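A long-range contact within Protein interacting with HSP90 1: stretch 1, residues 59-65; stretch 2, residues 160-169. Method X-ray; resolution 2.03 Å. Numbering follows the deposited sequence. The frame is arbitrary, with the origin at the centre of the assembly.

Stretch 1, residues 59-65: VFINVCH
Stretch 2, residues 160-169: KMKKKGAELP

Two hydrogen bonds from one side chain fasten the segment 160-169 to the strand 59-65. Asn-62 (chi1 -71°, chi2 -44°) turns its amide to the backbone of Lys-164: Lys-164 N donates to Asn-62 OD1 at 2.7 Å, nearly straight at 169°, and Asn-62 ND2 donates to Lys-164 O at 3.1 Å, with an angle of 151°. A carboxamide carries an acceptor and a donor side by side, so it can read the NH and C=O of a single residue much as a neighbouring strand would. Asn-62 OD1 also lies 3.2 Å from Lys-163 CA, and the closest pair of CA atoms is Asn-62 CA and Lys-163 CA, 5.5 Å apart.

Water 1 lies 2.7 Å from both Val-63 O and Lys-162 O and bridges the two carbonyls; with further acceptors in reach elsewhere in the structure, its two protons cannot serve all at once.

Stretch 1 is extended throughout, with phi from -145° to -83° and psi from 105° to 174°. Its CA-to-CB bonds alternate: those of Phe-60, Asn-62 and Cys-64 point toward the other stretch, those of Ile-61, Val-63 and His-65 away, although the end of His-65 comes nearer. Stretch 2 has no regular helix or strand. From Lys-162 to Lys-164 it runs roughly against the strand. Lys-163 (-157/158) and Lys-164 (-101/127) are extended; Gly-165 follows at 94/-175, where a CB would jam against the carbonyl O of Lys-164. From Gly-165 the chain turns back to run roughly with the strand, through Ala-166 and Glu-167, out of reach, to Leu-168 (-69/122). Lys-163, its CB sideways, leads its end away from the strand; chi angles p, t, t, p bring its NZ within 3.0 Å of Gly-165 O, to which it donates a hydrogen bond.

At the Phe-60 end, the ring (chi1 m, chi2 88°) is covered on one face by the Lys-164 side chain, whose rotamer t, p, t, t lays the aliphatic portion across it. Lys-164 CG is 3.7 Å from Phe-60 CG, and Lys-164 CD stands 3.9 Å from the centroid of the Phe-60 ring, 4° off the normal, a CH-pi contact. Lys-164 NZ, 4.4 Å from that centroid and 31° off the normal, makes an off-centre cation-pi interaction. Met-161 (p, t, t) brings its CE obliquely to 3.9 Å from Phe-60 CE2.

At the other end, Leu-168 (m, t) points toward the strand, placing its CD1 3.6 Å from Cys-64 CB (chi1 p) in apolar contact and its CD2 3.5 Å from Asn-62 ND2. The contact buries 351 Å², both sides summed.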

ATOM      1  N   VAL A  59      -9.401   0.599  -9.718  1.00 14.36           N
ATOM      2  CA  VAL A  59      -8.137   0.281  -9.089  1.00 14.18           C
ATOM      3  C   VAL A  59      -8.415  -0.242  -7.689  1.00 17.26           C
ATOM      4  O   VAL A  59      -9.255   0.301  -6.964  1.00 15.59           O
ATOM      5  CB  VAL A  59      -7.155   1.504  -9.087  1.00 17.50           C
ATOM      6  CG1 VAL A  59      -5.941   1.233  -8.181  1.00 18.27           C
ATOM      7  CG2 VAL A  59      -6.683   1.818 -10.502  1.00 16.98           C
ATOM      8  N   PHE A  60      -7.695  -1.291  -7.316  1.00 13.04           N
ATOM      9  CA  PHE A  60      -7.753  -1.853  -5.974  1.00 12.91           C
ATOM     10  C   PHE A  60      -6.380  -1.913  -5.374  1.00 17.17           C
ATOM     11  O   PHE A  60      -5.426  -2.354  -6.020  1.00 16.64           O
ATOM     12  CB  PHE A  60      -8.373  -3.246  -5.949  1.00 14.51           C
ATOM     13  CG  PHE A  60      -9.813  -3.284  -6.375  1.00 16.21           C
ATOM     14  CD1 PHE A  60     -10.153  -3.431  -7.716  1.00 18.38           C
ATOM     15  CD2 PHE A  60     -10.835  -3.224  -5.434  1.00 19.02           C
ATOM     16  CE1 PHE A  60     -11.494  -3.471  -8.115  1.00 18.52           C
ATOM     17  CE2 PHE A  60     -12.182  -3.288  -5.835  1.00 21.29           C
ATOM     18  CZ  PHE A  60     -12.494  -3.403  -7.174  1.00 18.63           C
ATOM     19  N   ILE A  61      -6.278  -1.483  -4.135  1.00 13.54           N
ATOM     20  CA  ILE A  61      -5.016  -1.559  -3.414  1.00 12.68           C
ATOM     21  C   ILE A  61      -5.221  -2.447  -2.198  1.00 16.06           C
ATOM     22  O   ILE A  61      -6.064  -2.141  -1.358  1.00 16.56           O
ATOM     23  CB  ILE A  61      -4.466  -0.162  -3.006  1.00 15.65           C
ATOM     24  CG1 ILE A  61      -4.178   0.722  -4.226  1.00 16.04           C
ATOM     25  CG2 ILE A  61      -3.251  -0.330  -2.074  1.00 15.59           C
ATOM     26  CD1 ILE A  61      -3.949   2.286  -3.932  1.00 16.74           C
ATOM     27  N   ASN A  62      -4.457  -3.537  -2.112  1.00 13.18           N
ATOM     28  CA  ASN A  62      -4.484  -4.423  -0.965  1.00 14.37           C
ATOM     29  C   ASN A  62      -3.526  -3.906   0.120  1.00 15.33           C
ATOM     30  O   ASN A  62      -2.326  -4.054  -0.026  1.00 13.45           O
ATOM     31  CB  ASN A  62      -4.118  -5.867  -1.389  1.00 16.07           C
ATOM     32  CG  ASN A  62      -5.211  -6.526  -2.221  1.00 19.86           C
ATOM     33  OD1 ASN A  62      -6.388  -6.432  -1.911  1.00 17.12           O
ATOM     34  ND2 ASN A  62      -4.863  -7.134  -3.338  1.00 13.99           N
ATOM     35  N   VAL A  63      -4.065  -3.304   1.203  1.00 12.89           N
ATOM     36  CA  VAL A  63      -3.252  -2.859   2.345  1.00 13.26           C
ATOM     37  C   VAL A  63      -3.053  -4.095   3.201  1.00 17.61           C
ATOM     38  O   VAL A  63      -4.011  -4.722   3.638  1.00 17.90           O
ATOM     39  CB  VAL A  63      -3.836  -1.679   3.152  1.00 16.64           C
ATOM     40  CG1 VAL A  63      -2.813  -1.160   4.163  1.00 16.41           C
ATOM     41  CG2 VAL A  63      -4.310  -0.566   2.225  1.00 16.21           C
ATOM     42  N   CYS A  64      -1.826  -4.502   3.332  1.00 13.79           N
ATOM     43  CA  CYS A  64      -1.501  -5.749   3.974  1.00 14.04           C
ATOM     44  C   CYS A  64      -0.277  -5.562   4.847  1.00 16.43           C
ATOM     45  O   CYS A  64       0.287  -4.471   4.861  1.00 14.86           O
ATOM     46  CB  CYS A  64      -1.292  -6.822   2.904  1.00 14.83           C
ATOM     47  SG  CYS A  64      -0.127  -6.349   1.595  1.00 19.20           S
ATOM     48  N   HIS A  65       0.101  -6.580   5.617  1.00 13.19           N
ATOM     49  CA  HIS A  65       1.224  -6.378   6.530  1.00 14.58           C
ATOM     50  C   HIS A  65       2.102  -7.615   6.725  1.00 17.52           C
ATOM     51  O   HIS A  65       1.749  -8.724   6.335  1.00 16.41           O
ATOM     52  CB  HIS A  65       0.728  -5.862   7.905  1.00 15.25           C
ATOM     53  CG  HIS A  65      -0.175  -6.805   8.623  1.00 18.89           C
ATOM     54  ND1 HIS A  65       0.320  -7.720   9.538  1.00 21.10           N
ATOM     55  CD2 HIS A  65      -1.514  -6.968   8.520  1.00 21.89           C
ATOM     56  CE1 HIS A  65      -0.728  -8.411   9.960  1.00 21.00           C
ATOM     57  NE2 HIS A  65      -1.853  -7.993   9.382  1.00 21.65           N
ATOM     58  N   LYS A 160     -15.614  -4.075   2.203  1.00 19.90           N
ATOM     59  CA  LYS A 160     -15.556  -4.800   3.486  1.00 21.61           C
ATOM     60  C   LYS A 160     -14.705  -6.092   3.412  1.00 30.99           C
ATOM     61  O   LYS A 160     -14.515  -6.748   4.430  1.00 35.72           O
ATOM     62  CB  LYS A 160     -16.972  -5.109   4.008  1.00 23.26           C
ATOM     63  CG  LYS A 160     -17.681  -3.848   4.492  1.00 22.91           C
ATOM     64  CD  LYS A 160     -19.161  -4.098   4.664  1.00 24.48           C
ATOM     65  CE  LYS A 160     -19.797  -2.975   5.444  1.00 29.72           C
ATOM     66  NZ  LYS A 160     -21.275  -3.149   5.513  1.00 37.61           N
ATOM     67  N   MET A 161     -14.119  -6.392   2.264  1.00 27.02           N
ATOM     68  CA  MET A 161     -13.263  -7.569   2.072  1.00 26.44           C
ATOM     69  C   MET A 161     -11.838  -7.302   2.589  1.00 26.99           C
ATOM     70  O   MET A 161     -11.403  -6.147   2.648  1.00 26.72           O
ATOM     71  CB  MET A 161     -13.245  -7.982   0.583  1.00 29.55           C
ATOM     72  CG  MET A 161     -12.756  -6.898  -0.375  1.00 34.96           C
ATOM     73  SD  MET A 161     -12.886  -7.395  -2.109  1.00 40.89           S
ATOM     74  CE  MET A 161     -12.589  -5.896  -2.899  1.00 37.74           C
ATOM     75  N   LYS A 162     -11.120  -8.368   2.958  1.00 20.64           N
ATOM     76  CA  LYS A 162      -9.740  -8.279   3.439  1.00 20.88           C
ATOM     77  C   LYS A 162      -8.743  -8.035   2.266  1.00 20.26           C
ATOM     78  O   LYS A 162      -7.715  -7.395   2.453  1.00 18.80           O
ATOM     79  CB  LYS A 162      -9.363  -9.557   4.211  1.00 24.84           C
ATOM     80  CG  LYS A 162      -9.953  -9.592   5.631  1.00 38.96           C
ATOM     81  CD  LYS A 162      -9.472 -10.809   6.415  1.00 49.51           C
ATOM     82  N   LYS A 163      -9.059  -8.552   1.074  1.00 15.81           N
ATOM     83  CA  LYS A 163      -8.210  -8.409  -0.111  1.00 16.45           C
ATOM     84  C   LYS A 163      -9.039  -8.582  -1.381  1.00 20.20           C
ATOM     85  O   LYS A 163     -10.104  -9.189  -1.352  1.00 20.14           O
ATOM     86  CB  LYS A 163      -7.021  -9.424  -0.094  1.00 17.72           C
ATOM     87  CG  LYS A 163      -7.485 -10.896  -0.191  1.00 26.68           C
ATOM     88  CD  LYS A 163      -6.339 -11.903  -0.312  1.00 32.83           C
ATOM     89  CE  LYS A 163      -6.821 -13.337  -0.092  1.00 33.15           C
ATOM     90  NZ  LYS A 163      -7.983 -13.686  -0.961  1.00 29.85           N
ATOM     91  N   LYS A 164      -8.526  -8.050  -2.488  1.00 18.01           N
ATOM     92  CA  LYS A 164      -9.057  -8.212  -3.826  1.00 18.41           C
ATOM     93  C   LYS A 164      -8.200  -9.254  -4.508  1.00 23.94           C
ATOM     94  O   LYS A 164      -6.978  -9.135  -4.490  1.00 22.89           O
ATOM     95  CB  LYS A 164      -9.054  -6.880  -4.603  1.00 20.16           C
ATOM     96  CG  LYS A 164      -9.540  -6.996  -6.043  1.00 29.33           C
ATOM     97  CD  LYS A 164     -11.066  -7.201  -6.133  1.00 35.74           C
ATOM     98  CE  LYS A 164     -11.525  -7.388  -7.553  1.00 40.35           C
ATOM     99  NZ  LYS A 164     -13.003  -7.278  -7.637  1.00 48.58           N
ATOM    100  N   GLY A 165      -8.845 -10.282  -5.059  1.00 23.23           N
ATOM    101  CA  GLY A 165      -8.165 -11.363  -5.754  1.00 23.85           C
ATOM    102  C   GLY A 165      -7.865 -12.555  -4.867  1.00 30.24           C
ATOM    103  O   GLY A 165      -8.281 -12.609  -3.703  1.00 28.11           O
ATOM    104  N   ALA A 166      -7.148 -13.542  -5.419  1.00 30.34           N
ATOM    105  CA  ALA A 166      -6.809 -14.741  -4.654  1.00 31.97           C
ATOM    106  C   ALA A 166      -5.640 -14.420  -3.687  1.00 37.81           C
ATOM    107  O   ALA A 166      -5.471 -13.259  -3.302  1.00 39.83           O
ATOM    108  CB  ALA A 166      -6.467 -15.897  -5.606  1.00 32.67           C
ATOM    109  N   GLU A 167      -4.835 -15.414  -3.304  1.00 33.48           N
ATOM    110  CA  GLU A 167      -3.715 -15.230  -2.382  1.00 32.23           C
ATOM    111  C   GLU A 167      -2.826 -14.039  -2.794  1.00 33.08           C
ATOM    112  O   GLU A 167      -2.587 -13.850  -3.982  1.00 34.82           O
ATOM    113  CB  GLU A 167      -2.885 -16.519  -2.308  1.00 33.78           C
ATOM    114  CG  GLU A 167      -3.676 -17.741  -1.869  1.00 46.29           C
ATOM    115  N   LEU A 168      -2.397 -13.203  -1.822  1.00 25.14           N
ATOM    116  CA  LEU A 168      -1.503 -12.067  -2.072  1.00 21.56           C
ATOM    117  C   LEU A 168      -0.142 -12.638  -2.436  1.00 26.15           C
ATOM    118  O   LEU A 168       0.373 -13.447  -1.663  1.00 25.71           O
ATOM    119  CB  LEU A 168      -1.398 -11.132  -0.842  1.00 20.27           C
ATOM    120  CG  LEU A 168      -2.693 -10.449  -0.328  1.00 22.77           C
ATOM    121  CD1 LEU A 168      -2.378  -9.528   0.837  1.00 21.77           C
ATOM    122  CD2 LEU A 168      -3.434  -9.703  -1.445  1.00 19.85           C
ATOM    123  N   PRO A 169       0.428 -12.333  -3.627  1.00 22.66           N
ATOM    124  CA  PRO A 169       1.715 -12.940  -3.986  1.00 21.58           C
ATOM    125  C   PRO A 169       2.859 -12.385  -3.136  1.00 23.51           C
ATOM    126  O   PRO A 169       2.739 -11.288  -2.559  1.00 20.07           O
ATOM    127  CB  PRO A 169       1.867 -12.582  -5.468  1.00 23.71           C
ATOM    128  CG  PRO A 169       1.088 -11.329  -5.639  1.00 27.36           C
ATOM    129  CD  PRO A 169      -0.062 -11.429  -4.693  1.00 23.08           C
TER
HETATM  130  O   HOH W   1      -5.136  -6.716   2.176  1.00 12.28           O